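PDB 5EJR: myosin-I heavy chain from Dictyostelium discoideum, which serves as an actin-based motor with ATPase activity in early phagocytosis and adhesion, the present chain being a MyTH4-FERM unit of its tail. Local coordinates for residues I65-F68 and S69-M73. Numbering follows the deposited sequence.
Sequences IKNF and SEIMM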
loop_
_atom_site.group_PDB
_atom_site.type_symbol
_atom_site.label_atom_id
_atom_site.label_comp_id
_atom_site.label_asym_id
_atom_site.label_seq_id
_atom_site.Cartn_x
_atom_site.Cartn_y
_atom_site.Cartn_z
ATOM N N ILE A 65 -4.934 -12.046 27.269
ATOM C CA ILE A 65 -4.166 -11.388 28.329
ATOM C C ILE A 65 -3.162 -10.435 27.703
ATOM O O ILE A 65 -3.118 -9.270 28.119
ATOM C CB ILE A 65 -3.499 -12.392 29.322
ATOM C CG1 ILE A 65 -4.561 -13.131 30.153
ATOM C CG2 ILE A 65 -2.469 -11.684 30.240
ATOM C CD1 ILE A 65 -4.140 -14.539 30.630
ATOM N N LYS A 66 -2.360 -10.914 26.715
ATOM C CA LYS A 66 -1.373 -10.070 26.011
ATOM C C LYS A 66 -2.089 -8.908 25.306
ATOM O O LYS A 66 -1.571 -7.787 25.315
ATOM C CB LYS A 66 -0.568 -10.880 24.976
ATOM C CG LYS A 66 0.644 -10.139 24.404
ATOM C CD LYS A 66 1.264 -10.897 23.242
ATOM C CE LYS A 66 2.592 -10.324 22.810
ATOM N NZ LYS A 66 3.153 -11.065 21.649
ATOM N N ASN A 67 -3.262 -9.193 24.695
ATOM C CA ASN A 67 -4.085 -8.212 23.985
ATOM C C ASN A 67 -4.549 -7.096 24.914
ATOM O O ASN A 67 -4.526 -5.924 24.516
ATOM C CB ASN A 67 -5.304 -8.875 23.379
ATOM C CG ASN A 67 -6.053 -7.948 22.455
ATOM O OD1 ASN A 67 -5.696 -7.758 21.295
ATOM N ND2 ASN A 67 -7.062 -7.305 22.968
ATOM N N PHE A 68 -4.972 -7.463 26.159
ATOM C CA PHE A 68 -5.429 -6.494 27.144
ATOM C C PHE A 68 -4.364 -5.482 27.459
ATOM O O PHE A 68 -4.643 -4.286 27.383
ATOM C CB PHE A 68 -5.957 -7.163 28.418
ATOM C CG PHE A 68 -6.758 -6.202 29.261
ATOM C CD1 PHE A 68 -8.094 -5.953 28.978
ATOM C CD2 PHE A 68 -6.172 -5.532 30.325
ATOM C CE1 PHE A 68 -8.833 -5.060 29.752
ATOM C CE2 PHE A 68 -6.906 -4.628 31.088
ATOM C CZ PHE A 68 -8.231 -4.407 30.803
ATOM N N SER A 69 -3.134 -5.945 27.744
ATOM C CA SER A 69 -2.009 -5.052 28.025
ATOM C C SER A 69 -1.697 -4.132 26.828
ATOM O O SER A 69 -1.271 -3.003 27.040
ATOM C CB SER A 69 -0.775 -5.830 28.481
ATOM O OG SER A 69 -0.177 -6.592 27.448
ATOM N N GLU A 70 -1.963 -4.600 25.582
ATOM C CA GLU A 70 -1.755 -3.807 24.367
ATOM C C GLU A 70 -2.816 -2.704 24.254
ATOM O O GLU A 70 -2.476 -1.567 23.911
ATOM C CB GLU A 70 -1.691 -4.700 23.119
ATOM C CG GLU A 70 -0.407 -5.517 23.083
ATOM C CD GLU A 70 -0.160 -6.417 21.891
ATOM O OE1 GLU A 70 -1.063 -6.562 21.035
ATOM O OE2 GLU A 70 0.941 -7.007 21.833
ATOM N N ILE A 71 -4.087 -3.032 24.590
ATOM C CA ILE A 71 -5.195 -2.072 24.635
ATOM C C ILE A 71 -4.817 -0.951 25.633
ATOM O O ILE A 71 -4.888 0.235 25.298
ATOM C CB ILE A 71 -6.533 -2.789 24.958
ATOM C CG1 ILE A 71 -6.978 -3.625 23.740
ATOM C CG2 ILE A 71 -7.624 -1.797 25.387
ATOM C CD1 ILE A 71 -8.338 -4.340 23.827
ATOM N N MET A 72 -4.303 -1.354 26.816
ATOM C CA MET A 72 -3.823 -0.458 27.872
ATOM C C MET A 72 -2.696 0.451 27.385
ATOM O O MET A 72 -2.665 1.623 27.741
ATOM C CB MET A 72 -3.392 -1.271 29.102
ATOM C CG MET A 72 -4.557 -1.905 29.843
ATOM S SD MET A 72 -4.074 -2.639 31.436
ATOM C CE MET A 72 -3.428 -1.193 32.286
ATOM N N MET A 73 -1.800 -0.074 26.539
ATOM C CA MET A 73 -0.696 0.671 25.930
ATOM C C MET A 73 -1.239 1.699 24.952
ATOM O O MET A 73 -0.730 2.813 24.892
ATOM C CB MET A 73 0.233 -0.285 25.175
ATOM C CG MET A 73 1.130 -1.085 26.068
ATOM S SD MET A 73 1.850 -2.493 25.204
ATOM C CE MET A 73 3.190 -1.766 24.529
#
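Phe68 and Met72, four residues apart on one helix, meet because their first torsions turn ring and thioether to each other: in Phe68 CG lies anti to the backbone N (chi1 -165°), whereas in Met72 CG lies beside its own N (chi1 -70°), turned back toward the preceding turn. The sulfur lies obliquely by the CD2-CE2 bond, Met72 SD being 3.5 Å from Phe68 CE2, a Met-aromatic contact. Methionine suits this place, since its flexible chain and polarisable sulfur can follow the outline of a flat, buried apolar ring. With an alanine at Phe68 the ring is gone, which would probably leave the sulfur of Met72 without its aromatic partner and open a gap beside it.

The backbone bonds of the helix set this spacing, Met72 N donating to Phe68 O at 3.0 Å. Lys66 O accepts two hydrogen bonds from the same face of its plane: one from Glu70 N, the other from Ser69 OG at 2.8 Å. Serine is short enough to fold its hydroxyl back onto the helix in this way. On the more open side, suited to charges, Lys66 NZ stands 4.6 Å from Glu70 OE2, near but not in contact; Glu70 OE1 is held by a salt bridge to Arg96 and a hydrogen bond with Ser92 OG. On the buried side, apolar Ile71 packs its CD1 3.3 Å from Asn67 ND2, while the Asn67 amide offers an acceptor to Arg96 and a donor to Gln110. Helix 58-75 of the MyTH4 domain is thereby joined to helix 86-99 through Arg96 and to helix 104-113 through Gln110, which Phe68 and Ile71 also touch.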